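Local coordinates for protein beta-d-glucoside glucohydrolase (PDB 3ZZ1) that probably hydrolyses terminal, non-reducing beta-D-glucosyl residues with release of beta-D-glucose, as a secreted family 3 beta-glucosidase of cellulose degradation, at residues L334-D337 with A338-L341; W459-G462 with N463-V466. One frame throughout, in Å; residues are numbered along the deposited sequence.

Interaction 1 (L334-D337 with A338-L341); sequences LKND and ANIL
Asn336 lays its side-chain amide against the backbone of Leu341, five residues on, where the chain turns back on itself after an edge strand. From Asn336 CB the side chain runs with CG anti to the backbone N (chi1 -167°), which carries it across the bend. Asn336 CG comes within 3.7 Å of Leu341 O and also borders Leu341 CB. At the tip, Asn336 ND2 as modelled sits 3.1 Å from Leu341 N and Asn336 OD1 2.9 Å from Leu341 O. Ile340 CG2 adds a methyl contact to the same amide. Replacing Asn336 by an alanine would probably leave the Leu341 backbone without its polar neighbour and open a gap beside Leu341 CB. Strand 332-336 is an outermost strand of the mixed sheet of the family 3 C-terminal domain and pairs antiparallel with strand 497-502; Leu334 and Lys335 both face Val500 there, a classic beta bulge. The chain then bends through Ala338 and Asn339, both with positive phi, and a weak bond from Ile340 N to Asp337 O (3.4 Å, 163° at the hydrogen) spans the turn. On the strand side of the bend, Lys335 NZ forms a salt bridge with Asp337 OD2 at 2.7 Å.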
# COMPACT_ATOMS: atom_id res chain seq x y z
N LEU A 334 6.58 -14.64 13.48
CA LEU A 334 7.93 -14.82 12.93
C LEU A 334 8.69 -15.93 13.63
O LEU A 334 9.43 -16.69 13.00
CB LEU A 334 8.74 -13.51 13.05
CG LEU A 334 8.33 -12.31 12.19
CD1 LEU A 334 9.18 -11.09 12.56
CD2 LEU A 334 8.44 -12.61 10.69
N LYS A 335 8.51 -16.02 14.95
CA LYS A 335 9.16 -17.04 15.75
C LYS A 335 8.18 -17.56 16.79
O LYS A 335 7.50 -16.78 17.46
CB LYS A 335 10.39 -16.46 16.43
CG LYS A 335 11.45 -17.46 16.84
CD LYS A 335 12.44 -16.82 17.78
CE LYS A 335 13.79 -17.51 17.77
NZ LYS A 335 13.73 -18.88 18.33
N ASN A 336 8.11 -18.88 16.92
CA ASN A 336 7.27 -19.50 17.94
C ASN A 336 7.92 -20.78 18.47
O ASN A 336 7.40 -21.88 18.28
CB ASN A 336 5.86 -19.76 17.41
CG ASN A 336 4.87 -20.12 18.52
OD1 ASN A 336 3.84 -20.75 18.26
ND2 ASN A 336 5.18 -19.72 19.75
N ASP A 337 9.06 -20.60 19.12
CA ASP A 337 9.82 -21.70 19.70
C ASP A 337 9.10 -22.25 20.93
O ASP A 337 8.43 -21.50 21.65
CB ASP A 337 11.22 -21.23 20.08
CG ASP A 337 12.23 -21.41 18.95
OD1 ASP A 337 11.82 -21.50 17.77
OD2 ASP A 337 13.44 -21.44 19.26
N ALA A 338 9.24 -23.56 21.14
CA ALA A 338 8.64 -24.27 22.27
C ALA A 338 7.12 -24.13 22.33
O ALA A 338 6.49 -24.46 23.34
CB ALA A 338 9.28 -23.84 23.60
N ASN A 339 6.53 -23.64 21.24
CA ASN A 339 5.10 -23.35 21.16
C ASN A 339 4.55 -22.61 22.39
O ASN A 339 3.51 -22.99 22.95
CB ASN A 339 4.30 -24.62 20.83
CG ASN A 339 4.51 -25.07 19.39
OD1 ASN A 339 4.21 -24.34 18.45
ND2 ASN A 339 5.02 -26.29 19.22
N ILE A 340 5.26 -21.56 22.80
CA ILE A 340 4.81 -20.67 23.87
C ILE A 340 3.49 -19.98 23.50
O ILE A 340 2.68 -19.66 24.37
CB ILE A 340 5.91 -19.63 24.23
CG1 ILE A 340 5.59 -18.91 25.54
CG2 ILE A 340 6.15 -18.65 23.08
CD1 ILE A 340 6.70 -17.99 26.04
N LEU A 341 3.30 -19.76 22.20
CA LEU A 341 2.04 -19.26 21.66
C LEU A 341 1.27 -20.41 20.98
O LEU A 341 1.88 -21.25 20.33
CB LEU A 341 2.27 -18.11 20.67
CG LEU A 341 2.74 -16.77 21.22
CD1 LEU A 341 2.89 -15.77 20.10
CD2 LEU A 341 1.78 -16.23 22.27

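Interaction 2 (W459-G462 with N463-V466); sequences WHNG and NALV
Asn461 O accepts a hydrogen bond from Leu465 N at 2.9 Å, with an N-H...O angle of 150°. The amide N of Ala464 also stands close to this carbonyl oxygen, 3.1 Å from Asn461 O. One residue on, the pattern repeats: Val466 N donates to Gly462 O at 3.0 Å. These i to i+4 bonds are the first rungs of helix 462-472 and illustrate how a helix can start directly from a tight turn. Trp459 to Gly462 form a type I' beta turn, closed by a bond from Gly462 N to Trp459 O, so the last residue of the turn is also the first of the helix. Asn461 occupies the N-cap position, but its side chain makes no capping bond; instead its ND2 lies 3.3 Å from the Ala464 CB methyl. Val466 has CG1 anti to the backbone N (chi1 175°), a choice that brings the other methyl, CG2, back beside its own N and to 3.3 Å from Gly462 O. Leu465 CB borders the same oxygen, and the carbonyl is thus flanked by aliphatic carbon as well as bonded. Before the helix, His460 NE2 is held by Asp374 O. Beyond the turn, Leu465 and Val466 pack on Val433 of strand 430-437, while Asn463 and Val466 touch Ile491, setting the start of the helix between that strand and helix 489-492.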
# COMPACT_ATOMS: atom_id res chain seq x y z
N TRP A 459 12.88 1.80 17.85
CA TRP A 459 12.88 3.10 18.50
C TRP A 459 12.89 2.92 20.02
O TRP A 459 12.70 1.81 20.52
CB TRP A 459 11.64 3.89 18.09
CG TRP A 459 11.69 4.49 16.71
CD1 TRP A 459 12.26 3.96 15.59
CD2 TRP A 459 11.11 5.74 16.31
NE1 TRP A 459 12.08 4.80 14.52
CE2 TRP A 459 11.38 5.90 14.93
CE3 TRP A 459 10.40 6.75 16.98
CZ2 TRP A 459 10.97 7.03 14.21
CZ3 TRP A 459 9.99 7.87 16.26
CH2 TRP A 459 10.27 8.00 14.89
N HIS A 460 13.10 4.02 20.74
CA HIS A 460 12.99 4.06 22.20
C HIS A 460 13.80 2.97 22.91
O HIS A 460 13.34 2.40 23.91
CB HIS A 460 11.53 3.94 22.64
CG HIS A 460 10.60 4.88 21.94
ND1 HIS A 460 10.83 6.24 21.86
CD2 HIS A 460 9.42 4.66 21.32
CE1 HIS A 460 9.84 6.81 21.21
NE2 HIS A 460 8.97 5.87 20.87
N ASN A 461 14.98 2.67 22.38
CA ASN A 461 15.90 1.72 23.01
C ASN A 461 15.31 0.31 23.14
O ASN A 461 15.62 -0.42 24.08
CB ASN A 461 16.33 2.26 24.38
CG ASN A 461 17.83 2.35 24.52
OD1 ASN A 461 18.50 3.00 23.71
ND2 ASN A 461 18.37 1.71 25.56
N GLY A 462 14.47 -0.06 22.17
CA GLY A 462 13.78 -1.34 22.16
C GLY A 462 14.67 -2.56 22.30
O GLY A 462 14.32 -3.51 23.01
N ASN A 463 15.82 -2.53 21.64
CA ASN A 463 16.78 -3.63 21.74
C ASN A 463 17.26 -3.86 23.17
O ASN A 463 17.27 -4.99 23.64
CB ASN A 463 17.96 -3.42 20.78
CG ASN A 463 17.68 -3.91 19.37
OD1 ASN A 463 16.74 -4.68 19.14
ND2 ASN A 463 18.49 -3.47 18.42
N ALA A 464 17.62 -2.77 23.85
CA ALA A 464 18.08 -2.84 25.24
C ALA A 464 16.94 -3.18 26.20
O ALA A 464 17.16 -3.79 27.25
CB ALA A 464 18.75 -1.53 25.65
N LEU A 465 15.72 -2.78 25.84
CA LEU A 465 14.55 -3.12 26.63
C LEU A 465 14.31 -4.63 26.61
O LEU A 465 14.05 -5.23 27.65
CB LEU A 465 13.30 -2.36 26.15
CG LEU A 465 12.00 -2.53 26.96
CD1 LEU A 465 12.14 -2.06 28.41
CD2 LEU A 465 10.88 -1.77 26.27
N VAL A 466 14.43 -5.24 25.43
CA VAL A 466 14.24 -6.69 25.27
C VAL A 466 15.36 -7.45 25.98
O VAL A 466 15.10 -8.47 26.64
CB VAL A 466 14.13 -7.10 23.77
CG1 VAL A 466 14.06 -8.61 23.62
CG2 VAL A 466 12.90 -6.46 23.14

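Both contacts are local bends of the chain within the family 3 C-terminal domain, and they serve opposite transitions: interaction 1 leads out of a strand, interaction 2 leads into a helix. Their centres lie 21 Å apart and their nearest atoms about 10 Å, so they do not touch. The shared element is the mixed sheet. Interaction 1 sits at its outermost strand 332-336 and sends Ile340 and Leu341 onto strands 497-502 and 476-482; interaction 2 reaches strand 430-437, next in order across the sheet. Neither includes a residue that borders the glycan on Asn310, and no substrate is present to relate them to.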